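Long-range contact in putative membrane anchored protein (Corynebacterium diphtheriae, PDB 3LSO), which is of unknown function but is probably membrane-anchored, with an elongated all-beta chain that may be exposed at the cell surface: residues A333-E346 with N390-V404. Residues are numbered along the deposited sequence; the frame is centred on the assembly and turned at random.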
loop_
_atom_site.group_PDB
_atom_site.type_symbol
_atom_site.label_atom_id
_atom_site.label_comp_id
_atom_site.label_asym_id
_atom_site.label_seq_id
_atom_site.Cartn_x
_atom_site.Cartn_y
_atom_site.Cartn_z
ATOM N N ALA B 333 -2.519 28.992 -28.744
ATOM C CA ALA B 333 -2.190 29.246 -30.144
ATOM C C ALA B 333 -2.511 30.699 -30.543
ATOM O O ALA B 333 -3.500 31.280 -30.070
ATOM C CB ALA B 333 -2.907 28.266 -31.034
ATOM N N PRO B 334 -1.685 31.296 -31.421
ATOM C CA PRO B 334 -0.530 30.750 -32.108
ATOM C C PRO B 334 0.764 30.835 -31.294
ATOM O O PRO B 334 0.859 31.597 -30.337
ATOM C CB PRO B 334 -0.411 31.669 -33.303
ATOM C CG PRO B 334 -0.841 32.994 -32.775
ATOM C CD PRO B 334 -1.958 32.683 -31.844
ATOM N N ILE B 335 1.756 30.047 -31.674
ATOM C CA ILE B 335 3.072 30.165 -31.097
ATOM C C ILE B 335 4.050 30.045 -32.256
ATOM O O ILE B 335 3.651 29.662 -33.368
ATOM C CB ILE B 335 3.361 29.068 -30.038
ATOM C CG1 ILE B 335 3.367 27.684 -30.674
ATOM C CG2 ILE B 335 2.355 29.125 -28.918
ATOM C CD1 ILE B 335 3.835 26.561 -29.743
ATOM N N ARG B 336 5.319 30.366 -31.987
ATOM C CA ARG B 336 6.388 30.300 -32.987
ATOM C C ARG B 336 7.367 29.237 -32.614
ATOM O O ARG B 336 7.910 29.283 -31.514
ATOM C CB ARG B 336 7.098 31.628 -33.040
ATOM C CG ARG B 336 6.128 32.785 -33.243
ATOM C CD ARG B 336 5.824 32.935 -34.729
ATOM N NE ARG B 336 7.006 33.397 -35.474
ATOM C CZ ARG B 336 7.044 33.492 -36.790
ATOM N NH1 ARG B 336 5.956 33.147 -37.495
ATOM N NH2 ARG B 336 8.142 33.935 -37.394
ATOM N N VAL B 337 7.562 28.265 -33.513
ATOM C CA VAL B 337 8.502 27.164 -33.308
ATOM C C VAL B 337 9.386 27.070 -34.538
ATOM O O VAL B 337 8.896 26.986 -35.665
ATOM C CB VAL B 337 7.769 25.801 -33.119
ATOM C CG1 VAL B 337 8.741 24.612 -33.170
ATOM C CG2 VAL B 337 6.963 25.762 -31.826
ATOM N N TYR B 338 10.691 27.066 -34.316
ATOM C CA TYR B 338 11.656 27.010 -35.391
ATOM C C TYR B 338 12.158 25.599 -35.649
ATOM O O TYR B 338 11.914 25.090 -36.724
ATOM C CB TYR B 338 12.813 27.952 -35.079
ATOM C CG TYR B 338 12.349 29.288 -34.545
ATOM C CD1 TYR B 338 11.375 30.021 -35.233
ATOM C CD2 TYR B 338 12.874 29.830 -33.352
ATOM C CE1 TYR B 338 10.929 31.229 -34.788
ATOM C CE2 TYR B 338 12.417 31.075 -32.888
ATOM C CZ TYR B 338 11.431 31.756 -33.638
ATOM O OH TYR B 338 10.936 32.973 -33.258
ATOM N N GLU B 339 12.897 24.986 -34.713
ATOM C CA GLU B 339 13.378 23.600 -34.891
ATOM C C GLU B 339 12.777 22.674 -33.894
ATOM O O GLU B 339 12.549 23.048 -32.741
ATOM C CB GLU B 339 14.864 23.480 -34.656
ATOM C CG GLU B 339 15.657 23.048 -35.810
ATOM C CD GLU B 339 17.108 22.931 -35.417
ATOM O OE1 GLU B 339 17.402 22.337 -34.330
ATOM O OE2 GLU B 339 17.943 23.471 -36.180
ATOM N N ILE B 340 12.574 21.442 -34.331
ATOM C CA ILE B 340 12.323 20.351 -33.403
ATOM C C ILE B 340 13.080 19.159 -33.936
ATOM O O ILE B 340 13.314 19.050 -35.144
ATOM C CB ILE B 340 10.817 20.051 -33.198
ATOM C CG1 ILE B 340 10.179 19.541 -34.474
ATOM C CG2 ILE B 340 10.088 21.259 -32.642
ATOM C CD1 ILE B 340 8.887 18.861 -34.212
ATOM N N GLY B 341 13.526 18.304 -33.032
ATOM C CA GLY B 341 14.147 17.051 -33.446
ATOM C C GLY B 341 14.314 16.154 -32.253
ATOM O O GLY B 341 14.296 16.650 -31.109
ATOM N N ILE B 342 14.456 14.847 -32.503
ATOM C CA ILE B 342 14.783 13.891 -31.435
ATOM C C ILE B 342 16.298 13.776 -31.216
ATOM O O ILE B 342 17.051 13.593 -32.178
ATOM C CB ILE B 342 14.239 12.491 -31.754
ATOM C CG1 ILE B 342 12.719 12.506 -31.752
ATOM C CG2 ILE B 342 14.774 11.449 -30.742
ATOM C CD1 ILE B 342 12.138 11.625 -32.840
ATOM N N ASN B 343 16.719 13.858 -29.952
ATOM C CA ASN B 343 18.124 13.693 -29.542
ATOM C C ASN B 343 18.246 12.432 -28.695
ATOM O O ASN B 343 17.661 12.327 -27.609
ATOM C CB ASN B 343 18.592 14.903 -28.724
ATOM C CG ASN B 343 20.095 14.852 -28.366
ATOM O OD1 ASN B 343 20.951 14.901 -29.239
ATOM N ND2 ASN B 343 20.403 14.803 -27.087
ATOM N N ALA B 344 19.018 11.473 -29.178
ATOM C CA ALA B 344 18.999 10.143 -28.592
ATOM C C ALA B 344 20.057 10.018 -27.516
ATOM O O ALA B 344 21.018 10.781 -27.522
ATOM C CB ALA B 344 19.224 9.120 -29.696
ATOM N N PRO B 345 19.912 9.056 -26.596
ATOM C CA PRO B 345 21.020 8.794 -25.715
ATOM C C PRO B 345 22.296 8.732 -26.506
ATOM O O PRO B 345 22.312 8.325 -27.669
ATOM C CB PRO B 345 20.724 7.402 -25.199
ATOM C CG PRO B 345 19.271 7.344 -25.164
ATOM C CD PRO B 345 18.808 8.117 -26.358
ATOM N N GLU B 346 23.371 9.141 -25.866
ATOM C CA GLU B 346 24.699 9.033 -26.429
ATOM C C GLU B 346 24.959 7.577 -26.869
ATOM O O GLU B 346 24.646 6.636 -26.143
ATOM C CB GLU B 346 25.694 9.481 -25.350
ATOM C CG GLU B 346 27.000 10.097 -25.842
ATOM C CD GLU B 346 28.093 10.122 -24.730
ATOM O OE1 GLU B 346 27.820 10.613 -23.586
ATOM O OE2 GLU B 346 29.230 9.656 -25.010
ATOM N N ASN B 390 23.705 15.760 -29.786
ATOM C CA ASN B 390 24.794 14.903 -30.240
ATOM C C ASN B 390 24.582 14.424 -31.684
ATOM O O ASN B 390 23.650 14.864 -32.357
ATOM C CB ASN B 390 24.994 13.732 -29.275
ATOM C CG ASN B 390 23.745 12.892 -29.120
ATOM O OD1 ASN B 390 23.136 12.453 -30.123
ATOM N ND2 ASN B 390 23.341 12.662 -27.869
ATOM N N GLU B 391 25.438 13.513 -32.147
ATOM C CA GLU B 391 25.413 13.047 -33.540
ATOM C C GLU B 391 24.065 12.477 -33.992
ATOM O O GLU B 391 23.790 12.420 -35.175
ATOM C CB GLU B 391 26.529 12.017 -33.785
ATOM C CG GLU B 391 27.957 12.565 -33.549
ATOM C CD GLU B 391 29.026 11.466 -33.173
ATOM O OE1 GLU B 391 28.694 10.439 -32.504
ATOM O OE2 GLU B 391 30.224 11.655 -33.540
ATOM N N SER B 392 23.225 12.048 -33.061
ATOM C CA SER B 392 21.956 11.447 -33.430
ATOM C C SER B 392 20.896 12.481 -33.813
ATOM O O SER B 392 19.907 12.154 -34.438
ATOM C CB SER B 392 21.427 10.615 -32.273
ATOM O OG SER B 392 21.094 11.431 -31.152
ATOM N N TYR B 393 21.081 13.726 -33.410
ATOM C CA TYR B 393 20.033 14.712 -33.545
ATOM C C TYR B 393 19.912 15.144 -34.980
ATOM O O TYR B 393 20.949 15.358 -35.655
ATOM C CB TYR B 393 20.384 15.923 -32.714
ATOM C CG TYR B 393 19.394 17.039 -32.785
ATOM C CD1 TYR B 393 18.260 17.032 -31.973
ATOM C CD2 TYR B 393 19.606 18.130 -33.632
ATOM C CE1 TYR B 393 17.355 18.080 -32.007
ATOM C CE2 TYR B 393 18.699 19.180 -33.681
ATOM C CZ TYR B 393 17.581 19.149 -32.860
ATOM O OH TYR B 393 16.679 20.174 -32.883
ATOM N N ARG B 394 18.665 15.285 -35.431
ATOM C CA ARG B 394 18.364 15.830 -36.727
ATOM C C ARG B 394 17.227 16.781 -36.496
ATOM O O ARG B 394 16.143 16.346 -36.078
ATOM C CB ARG B 394 17.894 14.752 -37.684
ATOM C CG ARG B 394 18.905 13.638 -37.956
ATOM C CD ARG B 394 20.077 14.139 -38.759
ATOM N NE ARG B 394 20.946 13.043 -39.116
ATOM C CZ ARG B 394 21.885 12.534 -38.324
ATOM N NH1 ARG B 394 22.084 13.020 -37.091
ATOM N NH2 ARG B 394 22.618 11.521 -38.775
ATOM N N GLY B 395 17.463 18.075 -36.778
ATOM C CA GLY B 395 16.482 19.130 -36.519
ATOM C C GLY B 395 15.809 19.714 -37.750
ATOM O O GLY B 395 16.467 20.107 -38.718
ATOM N N PHE B 396 14.494 19.820 -37.676
ATOM C CA PHE B 396 13.651 20.103 -38.826
ATOM C C PHE B 396 12.973 21.438 -38.709
ATOM O O PHE B 396 12.552 21.826 -37.618
ATOM C CB PHE B 396 12.569 19.038 -38.891
ATOM C CG PHE B 396 13.096 17.657 -39.199
ATOM C CD1 PHE B 396 13.135 17.189 -40.524
ATOM C CD2 PHE B 396 13.528 16.814 -38.163
ATOM C CE1 PHE B 396 13.608 15.900 -40.813
ATOM C CE2 PHE B 396 13.994 15.527 -38.432
ATOM C CZ PHE B 396 14.032 15.055 -39.768
ATOM N N HIS B 397 12.852 22.148 -39.819
ATOM C CA HIS B 397 12.196 23.437 -39.823
ATOM C C HIS B 397 11.027 23.388 -40.781
ATOM O O HIS B 397 11.134 22.854 -41.870
ATOM C CB HIS B 397 13.154 24.507 -40.318
ATOM C CG HIS B 397 14.232 24.875 -39.351
ATOM N ND1 HIS B 397 15.246 24.008 -39.020
ATOM C CD2 HIS B 397 14.493 26.028 -38.692
ATOM C CE1 HIS B 397 16.070 24.601 -38.177
ATOM N NE2 HIS B 397 15.639 25.829 -37.968
ATOM N N SER B 398 9.909 23.970 -40.399
ATOM C CA SER B 398 8.766 24.012 -41.288
ATOM C C SER B 398 9.148 24.717 -42.584
ATOM O O SER B 398 9.923 25.678 -42.581
ATOM C CB SER B 398 7.642 24.767 -40.609
ATOM O OG SER B 398 6.635 25.080 -41.552
ATOM N N ASP B 399 8.613 24.255 -43.703
ATOM C CA ASP B 399 8.895 24.945 -44.957
ATOM C C ASP B 399 7.802 25.937 -45.315
ATOM O O ASP B 399 7.722 26.402 -46.442
ATOM C CB ASP B 399 9.184 23.963 -46.096
ATOM C CG ASP B 399 7.990 23.065 -46.436
ATOM O OD1 ASP B 399 6.990 23.013 -45.664
ATOM O OD2 ASP B 399 8.058 22.395 -47.494
ATOM N N THR B 400 6.952 26.254 -44.353
ATOM C CA THR B 400 6.029 27.396 -44.466
ATOM C C THR B 400 6.360 28.310 -43.294
ATOM O O THR B 400 7.495 28.315 -42.812
ATOM C CB THR B 400 4.568 26.952 -44.385
ATOM O OG1 THR B 400 4.423 26.113 -43.232
ATOM C CG2 THR B 400 4.186 26.145 -45.618
ATOM N N SER B 401 5.393 29.064 -42.802
ATOM C CA SER B 401 5.659 29.919 -41.675
ATOM C C SER B 401 6.030 29.114 -40.440
ATOM O O SER B 401 5.567 27.980 -40.253
ATOM C CB SER B 401 4.444 30.784 -41.365
ATOM O OG SER B 401 4.651 31.513 -40.163
ATOM N N TYR B 402 6.849 29.731 -39.594
ATOM C CA TYR B 402 7.179 29.215 -38.268
ATOM C C TYR B 402 6.007 29.338 -37.280
ATOM O O TYR B 402 6.152 29.012 -36.082
ATOM C CB TYR B 402 8.374 29.983 -37.676
ATOM C CG TYR B 402 9.750 29.602 -38.192
ATOM C CD1 TYR B 402 10.066 28.285 -38.463
ATOM C CD2 TYR B 402 10.737 30.564 -38.392
ATOM C CE1 TYR B 402 11.307 27.921 -38.912
ATOM C CE2 TYR B 402 11.985 30.203 -38.831
ATOM C CZ TYR B 402 12.259 28.872 -39.098
ATOM O OH TYR B 402 13.505 28.459 -39.537
ATOM N N SER B 403 4.867 29.828 -37.736
ATOM C CA SER B 403 3.747 29.921 -36.829
ATOM C C SER B 403 3.005 28.591 -36.694
ATOM O O SER B 403 2.646 27.949 -37.682
ATOM C CB SER B 403 2.808 31.056 -37.241
ATOM O OG SER B 403 3.345 32.299 -36.815
ATOM N N VAL B 404 2.776 28.189 -35.451
ATOM C CA VAL B 404 1.942 27.050 -35.153
ATOM C C VAL B 404 0.573 27.623 -34.910
ATOM O O VAL B 404 0.365 28.378 -33.970
ATOM C CB VAL B 404 2.479 26.334 -33.938
ATOM C CG1 VAL B 404 1.561 25.160 -33.526
ATOM C CG2 VAL B 404 3.898 25.865 -34.233
HETATM O O HOH W 1 9.598 25.049 -37.813
HETATM O O HOH W 2 14.988 13.778 -35.114
#
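Strand 335-343 is an inner strand of its beta sheet, with 425-435 along its other edge and 394-398 and 403-404 pairing antiparallel along this one. At one end I335 and V404 form a hydrogen-bonded pair, V404 N reaching I335 O at 2.7 Å, and V337 N then donates to Y402 O. F396 N to I340 O (2.9 Å) resumes the pairing, while between the two sets a water accepts from S398 N and donates to V337 O and Y338 O. This interruption falls at a classic beta bulge, where Y338 and E339 both face Y434. Here the Y338 ring turns its edge to the face of Y402, planes 71° apart, and Y402 CB lies over the guanidinium of R336, whose NH1 meets S403 OG in its plane at 2.8 Å. Y393, with CG anti to its own N (chi1 179°), passes its ring beside G341, CE1 3.5 Å from G341 O, and donates through OH to E339 OE1 (2.7 Å) on the anti side, tilted 23° out of the carboxylate plane. OE1 also accepts from W382 NE1; OE2 is hydrogen-bonded to T365 OG1. At the strand's end, N390 ND2 gives A344 O a nearly straight bond (3.0 Å), N390 N binds N343 OD1, A344 N donates to S392 OG, and N390 OD1 accepts from S392 N, an Asx turn. Bonds between side chain and main chain from N343, N390 and S392 thus replace main-chain pairing, and several neutral donors satisfy the buried E339 carboxylate, probably helping it stay ionised.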